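Local coordinates for protein escJ (Escherichia coli, PDB 1YJ7) that probably assembles with copies of itself into a ring that serves as a membrane-associated platform for building the type III secretion system, at residues Q16-A19 against L20-N24; S41-A44 against A45-V48; D153-L156 against E157-S160. The protein carries 3 engineered substitutions. All blocks are in the same frame, centred on the assembly; numbering follows the deposited sequence. Where two conformers were deposited one is given.

Contact 1. Residues Q16-A19 against L20-N24; sequences QMQA and LLLSN
Leu20 donates its N-H to Gln16 O at 3.0 Å and carries a peptide carbonyl that is approached from both sides of its plane. Ser23 OG comes to Leu20 O from one side, at 2.8 Å. Asn24 ND2 reaches Leu20 O from the opposite side, also at 2.8 Å, and here the acceptor lies close to the plane of the Asn24 amide. This bond is fairly straight, 161° at the hydrogen. Two side-chain donors therefore grip one carbonyl in the last turn of the helix. Ser23 can do so because its OG sits between the backbone N and the carbonyl carbon (chi1 74°), which turns the hydroxyl back along the chain. Regular i to i+4 backbone bonds run through this stretch, among them Leu22 N to Gln18 O at 2.9 Å and Ser23 N to Ala19 O at 3.0 Å. The helix is 11-23. With helix 47-56 it covers one antiparallel sheet in a beta-alpha-beta-beta-alpha unit, consistent with the ring-building motif of the YscJ/FliF family. Met17, Leu20 and Leu21 are on the inner side. They pack on Leu54, Ile53 and Ala50 of helix 47-56, respectively. Gln18 and Leu22 lie side by side and point the same way. The aliphatic part of Gln18 does the touching, with its CG 3.9 Å from Leu22 CD1. Leu22 CG is also close over the backbone, 3.4 Å from Gln18 O. Leu21 CG is placed similarly one residue earlier, 3.3 Å from Met17 O.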
loop_
_atom_site.group_PDB
_atom_site.type_symbol
_atom_site.label_atom_id
_atom_site.label_comp_id
_atom_site.label_asym_id
_atom_site.label_seq_id
_atom_site.Cartn_x
_atom_site.Cartn_y
_atom_site.Cartn_z
ATOM N N GLN D 16 9.811 16.959 23.192
ATOM C CA GLN D 16 9.543 17.759 21.996
ATOM C C GLN D 16 8.053 17.817 21.691
ATOM O O GLN D 16 7.519 18.899 21.401
ATOM C CB GLN D 16 10.361 17.262 20.803
ATOM C CG GLN D 16 11.856 17.511 21.035
ATOM C CD GLN D 16 12.719 17.078 19.879
ATOM O OE1 GLN D 16 12.363 16.159 19.146
ATOM N NE2 GLN D 16 13.873 17.738 19.722
ATOM N N MET D 17 7.374 16.684 21.777
ATOM C CA MET D 17 5.934 16.645 21.508
ATOM C C MET D 17 5.170 17.418 22.574
ATOM O O MET D 17 4.270 18.185 22.267
ATOM C CB MET D 17 5.434 15.200 21.401
ATOM C CG MET D 17 5.901 14.512 20.156
ATOM S SD MET D 17 5.095 12.859 19.938
ATOM C CE MET D 17 6.302 12.018 20.223
ATOM N N GLN D 18 5.567 17.244 23.831
ATOM C CA GLN D 18 4.900 17.899 24.941
ATOM C C GLN D 18 5.063 19.406 24.846
ATOM O O GLN D 18 4.088 20.134 24.934
ATOM C CB GLN D 18 5.473 17.363 26.269
ATOM C CG GLN D 18 4.873 17.983 27.513
ATOM C CD GLN D 18 5.533 17.521 28.790
ATOM O OE1 GLN D 18 5.133 17.932 29.899
ATOM N NE2 GLN D 18 6.551 16.718 28.663
ATOM N N ALA D 19 6.298 19.883 24.659
ATOM C CA ALA D 19 6.538 21.313 24.500
ATOM C C ALA D 19 5.764 21.915 23.323
ATOM O O ALA D 19 5.205 23.008 23.417
ATOM C CB ALA D 19 8.039 21.593 24.353
ATOM N N LEU D 20 5.730 21.194 22.203
ATOM C CA LEU D 20 5.018 21.660 21.032
ATOM C C LEU D 20 3.531 21.837 21.357
ATOM O O LEU D 20 2.924 22.859 21.011
ATOM C CB LEU D 20 5.217 20.682 19.867
ATOM C CG LEU D 20 4.365 20.872 18.612
ATOM C CD1 LEU D 20 4.630 22.251 17.971
ATOM C CD2 LEU D 20 4.671 19.749 17.662
ATOM N N LEU D 21 2.948 20.843 22.019
ATOM C CA LEU D 21 1.523 20.874 22.349
ATOM C C LEU D 21 1.219 21.975 23.366
ATOM O O LEU D 21 0.265 22.739 23.190
ATOM C CB LEU D 21 1.034 19.514 22.837
ATOM C CG LEU D 21 0.996 18.442 21.735
ATOM C CD1 LEU D 21 0.688 17.108 22.340
ATOM C CD2 LEU D 21 -0.010 18.786 20.653
ATOM N N LEU D 22 2.053 22.087 24.398
ATOM C CA LEU D 22 1.859 23.116 25.431
ATOM C C LEU D 22 1.948 24.521 24.849
ATOM O O LEU D 22 1.191 25.418 25.254
ATOM C CB LEU D 22 2.871 22.946 26.562
ATOM C CG LEU D 22 2.655 21.773 27.499
ATOM C CD1 LEU D 22 3.831 21.649 28.449
ATOM C CD2 LEU D 22 1.346 21.896 28.281
ATOM N N SER D 23 2.815 24.707 23.860
ATOM C CA SER D 23 2.999 26.014 23.245
ATOM C C SER D 23 1.799 26.409 22.372
ATOM O O SER D 23 1.638 27.574 22.030
ATOM C CB SER D 23 4.295 26.064 22.447
ATOM O OG SER D 23 4.177 25.340 21.242
ATOM N N ASN D 24 0.973 25.424 22.025
ATOM C CA ASN D 24 -0.281 25.632 21.302
ATOM C C ASN D 24 -1.493 25.570 22.213
ATOM O O ASN D 24 -2.633 25.414 21.747
ATOM C CB ASN D 24 -0.418 24.579 20.196
ATOM C CG ASN D 24 0.437 24.889 19.008
ATOM O OD1 ASN D 24 0.047 25.676 18.152
ATOM N ND2 ASN D 24 1.627 24.303 18.949
#

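Contact 2. Residues S41-A44 against A45-V48; sequences SVAA and ADFV. Engineered in segment 41-44: Ala43 (natural residue Glu), Ala44 (natural residue Lys). Engineered in segment 45-48: Ala45 (natural residue Glu).
Ala44, Ala45 and Val42 give up the most surface in this contact. Ala44 and Ala45 form the turn, and Val42 packs against its far end. Ala44 and Ala45 are both engineered, replacing Lys and Glu; Ala43, before them, replaces another Glu. The methyl of Ala44 points away from residues 45-48, but its carbonyl faces them, and Phe47 CB lies 3.5 Å from Ala44 O. Ala44 and Ala45 are the middle of a type I turn that Asp46 N closes on Ala43 O at 2.9 Å. A second turn of the same type overlaps it, with Phe47 N bonded to Ala44 O at 3.2 Å. In both bonds the donor stands well above the carbonyl plane, 72° out of it at Ala44. Ala44 O also accepts from a water at 2.8 Å, and that water accepts from Val48 N. The water thus bridges the carbonyl to the amide four residues on. The paired turns carry the chain from strand 38-42 into helix 47-56, within the beta-alpha-beta-beta-alpha unit of the N-terminal part. Val42 faces the new helix. Val42 CG2 is between the backbone N and the carbonyl carbon, and it reaches Phe47 CA at 3.9 Å and Phe47 CD1 at 4.1 Å. The two side chains cross at about a right angle. Phe47 holds its CG anti to the backbone N (chi1 -177°), and the ring leads away toward Glu3 and Leu5 of strand 3-9. Phe47 also packs on Gln18 of a second subunit, and Val48 on Leu22 of that subunit. Asp46 sends OD1 to a salt bridge with Arg49, while its OD2 lies loosely beside the methyl of Ala43.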
loop_
_atom_site.group_PDB
_atom_site.type_symbol
_atom_site.label_atom_id
_atom_site.label_comp_id
_atom_site.label_asym_id
_atom_site.label_seq_id
_atom_site.Cartn_x
_atom_site.Cartn_y
_atom_site.Cartn_z
ATOM N N SER D 41 -0.714 12.023 27.033
ATOM C CA SER D 41 -2.173 12.012 26.914
ATOM C C SER D 41 -2.714 13.426 26.882
ATOM O O SER D 41 -2.054 14.369 27.291
ATOM C CB SER D 41 -2.815 11.250 28.089
ATOM O OG SER D 41 -2.156 10.023 28.318
ATOM N N VAL D 42 -3.927 13.590 26.375
ATOM C CA VAL D 42 -4.552 14.897 26.282
ATOM C C VAL D 42 -6.018 14.761 26.641
ATOM O O VAL D 42 -6.571 13.667 26.577
ATOM C CB VAL D 42 -4.454 15.487 24.852
ATOM C CG1 VAL D 42 -3.018 15.830 24.521
ATOM C CG2 VAL D 42 -5.056 14.492 23.818
ATOM N N ALA D 43 -6.641 15.872 27.010
ATOM C CA ALA D 43 -8.095 15.929 27.183
ATOM C C ALA D 43 -8.764 15.515 25.885
ATOM O O ALA D 43 -8.288 15.884 24.806
ATOM C CB ALA D 43 -8.524 17.339 27.561
ATOM N N ALA D 44 -9.863 14.755 25.977
ATOM C CA ALA D 44 -10.575 14.295 24.789
ATOM C C ALA D 44 -10.969 15.433 23.857
ATOM O O ALA D 44 -10.957 15.274 22.644
ATOM C CB ALA D 44 -11.836 13.476 25.184
ATOM N N ALA D 45 -11.316 16.582 24.426
ATOM C CA ALA D 45 -11.782 17.724 23.647
ATOM C C ALA D 45 -10.644 18.347 22.833
ATOM O O ALA D 45 -10.884 19.092 21.884
ATOM C CB ALA D 45 -12.413 18.764 24.567
ATOM N N ASP D 46 -9.406 18.038 23.215
ATOM C CA ASP D 46 -8.218 18.499 22.499
ATOM C C ASP D 46 -7.574 17.424 21.605
ATOM O O ASP D 46 -6.568 17.690 20.952
ATOM C CB ASP D 46 -7.147 18.943 23.507
ATOM C CG ASP D 46 -7.501 20.237 24.229
ATOM O OD1 ASP D 46 -8.266 21.072 23.694
ATOM O OD2 ASP D 46 -7.012 20.510 25.346
ATOM N N PHE D 47 -8.117 16.213 21.589
ATOM C CA PHE D 47 -7.482 15.120 20.845
ATOM C C PHE D 47 -7.276 15.413 19.363
ATOM O O PHE D 47 -6.171 15.209 18.827
ATOM C CB PHE D 47 -8.278 13.815 21.003
ATOM C CG PHE D 47 -7.633 12.652 20.327
ATOM C CD1 PHE D 47 -6.602 11.970 20.927
ATOM C CD2 PHE D 47 -8.016 12.281 19.049
ATOM C CE1 PHE D 47 -5.992 10.884 20.295
ATOM C CE2 PHE D 47 -7.417 11.227 18.418
ATOM C CZ PHE D 47 -6.403 10.526 19.034
ATOM N N VAL D 48 -8.323 15.869 18.676
ATOM C CA VAL D 48 -8.198 16.114 17.234
ATOM C C VAL D 48 -7.168 17.202 16.953
ATOM O O VAL D 48 -6.331 17.053 16.076
ATOM C CB VAL D 48 -9.552 16.470 16.579
ATOM C CG1 VAL D 48 -9.363 16.925 15.140
ATOM C CG2 VAL D 48 -10.486 15.265 16.651
HETATM O O HOH W 1 -10.971 16.205 20.051
#

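Contact 3. Residues D153-L156 against E157-S160; sequences DLKL and ENIS
Leu156 O is held by two donors, Ile159 N at 3.2 Å and a water at 2.6 Å. The same water gives a longer bond to Ile159 O. Leu156 O belongs to the second of two overlapping turns; the first is a type I turn closed by Asn158 N on Lys155 O at 3.0 Å. Together they bring the chain out of the loop after helix 140-150 and into strand 159-165. This completes a beta-alpha-beta crossover, since that strand runs parallel to strand 123-130 beside it. In both turn bonds the N-H stands above the carbonyl plane, 51° out of it at Lys155 and 61° at Leu156. A further water spans the turn, accepting from Lys155 N and lying 2.9 Å from Asn158 OD1. Buried Leu154 and Ile159 cross at about a right angle below the turn. The CG of Leu154 is anti to its backbone N (chi1 -175°), and this swings the branched end over Ile159. Leu154 CD2 meets Ile159 CD1 at 3.8 Å. Leu154 also packs on Val147 of helix 140-150, and Ile159 on Lys148 of that helix. On the exposed side Lys155 and Glu157 run alongside each other, both extended beyond CG. Their charges are near but do not form a salt bridge, with Lys155 NZ 4.4 Å from Glu157 OE2. The closer touch there is made by carbon, Lys155 CD to Glu157 OE2 at 3.7 Å.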
loop_
_atom_site.group_PDB
_atom_site.type_symbol
_atom_site.label_atom_id
_atom_site.label_comp_id
_atom_site.label_asym_id
_atom_site.label_seq_id
_atom_site.Cartn_x
_atom_site.Cartn_y
_atom_site.Cartn_z
ATOM N N ASP D 153 38.053 12.363 -4.438
ATOM C CA ASP D 153 37.730 12.767 -5.810
ATOM C C ASP D 153 36.406 13.519 -5.910
ATOM O O ASP D 153 35.526 13.139 -6.695
ATOM C CB ASP D 153 37.729 11.512 -6.707
ATOM C CG ASP D 153 37.688 11.835 -8.211
ATOM O OD1 ASP D 153 37.163 10.980 -8.967
ATOM O OD2 ASP D 153 38.155 12.874 -8.737
ATOM N N LEU D 154 36.266 14.564 -5.093
ATOM C CA LEU D 154 35.053 15.358 -5.011
ATOM C C LEU D 154 35.366 16.805 -5.383
ATOM O O LEU D 154 36.300 17.414 -4.850
ATOM C CB LEU D 154 34.458 15.242 -3.583
ATOM C CG LEU D 154 33.119 15.879 -3.269
ATOM C CD1 LEU D 154 32.022 15.328 -4.178
ATOM C CD2 LEU D 154 32.750 15.636 -1.807
ATOM N N LYS D 155 34.611 17.348 -6.330
ATOM C CA LYS D 155 34.723 18.740 -6.717
ATOM C C LYS D 155 33.588 19.565 -6.116
ATOM O O LYS D 155 32.484 19.054 -5.914
ATOM C CB LYS D 155 34.669 18.882 -8.241
ATOM C CG LYS D 155 35.798 18.171 -8.988
ATOM C CD LYS D 155 35.491 18.148 -10.490
ATOM C CE LYS D 155 36.700 17.724 -11.323
ATOM N NZ LYS D 155 36.619 18.277 -12.710
ATOM N N LEU D 156 33.870 20.842 -5.893
ATOM C CA LEU D 156 32.910 21.823 -5.361
ATOM C C LEU D 156 31.590 21.859 -6.117
ATOM O O LEU D 156 30.523 21.956 -5.511
ATOM C CB LEU D 156 33.527 23.230 -5.421
ATOM C CG LEU D 156 33.896 24.021 -4.168
ATOM C CD1 LEU D 156 34.123 23.165 -2.929
ATOM C CD2 LEU D 156 35.084 24.923 -4.437
ATOM N N GLU D 157 31.664 21.802 -7.450
ATOM C CA GLU D 157 30.479 21.894 -8.291
ATOM C C GLU D 157 29.520 20.709 -8.088
ATOM O O GLU D 157 28.349 20.807 -8.451
ATOM C CB GLU D 157 30.868 22.012 -9.783
ATOM C CG GLU D 157 31.412 20.718 -10.380
ATOM C CD GLU D 157 32.275 20.938 -11.627
ATOM O OE1 GLU D 157 31.716 20.935 -12.747
ATOM O OE2 GLU D 157 33.510 21.106 -11.488
ATOM N N ASN D 158 30.008 19.608 -7.509
ATOM C CA ASN D 158 29.201 18.421 -7.283
ATOM C C ASN D 158 28.864 18.210 -5.790
ATOM O O ASN D 158 28.610 17.093 -5.373
ATOM C CB ASN D 158 29.896 17.182 -7.848
ATOM C CG ASN D 158 30.186 17.312 -9.351
ATOM O OD1 ASN D 158 31.294 17.023 -9.816
ATOM N ND2 ASN D 158 29.203 17.792 -10.087
ATOM N N ILE D 159 28.866 19.290 -5.021
ATOM C CA ILE D 159 28.387 19.262 -3.635
ATOM C C ILE D 159 27.196 20.204 -3.527
ATOM O O ILE D 159 27.309 21.390 -3.821
ATOM C CB ILE D 159 29.498 19.681 -2.635
ATOM C CG1 ILE D 159 30.732 18.788 -2.782
ATOM C CG2 ILE D 159 28.969 19.612 -1.193
ATOM C CD1 ILE D 159 31.957 19.328 -2.076
ATOM N N SER D 160 26.055 19.677 -3.099
ATOM C CA SER D 160 24.881 20.481 -2.879
ATOM C C SER D 160 24.791 20.714 -1.381
ATOM O O SER D 160 24.784 19.743 -0.625
ATOM C CB SER D 160 23.637 19.758 -3.399
ATOM O OG SER D 160 22.560 20.665 -3.508
HETATM O O HOH W 2 33.199 15.611 -8.141
HETATM O O HOH W 3 28.839 23.867 -5.306
#

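In the fold
From the N terminus, strand 3-9 leads into helix 11-23, where contact 1 forms the last turns. Strands 28-32 and 38-42 follow, and contact 2 turns the chain from the latter into helix 47-56. Contacts 1 and 2 serve one helix-covered sheet; their centres are 13 Å apart and their nearest atoms about 4 Å. Contact 3 comes much later, joining helix 140-150 to strand 159-165 of the second sheet. It lies on the opposite side of the chain's centre, 49 Å from contact 2 between centres. The three follow in series, with no nesting or crossing. Across the subunit boundary, contact 2 of one copy meets contact 1 of a second subunit.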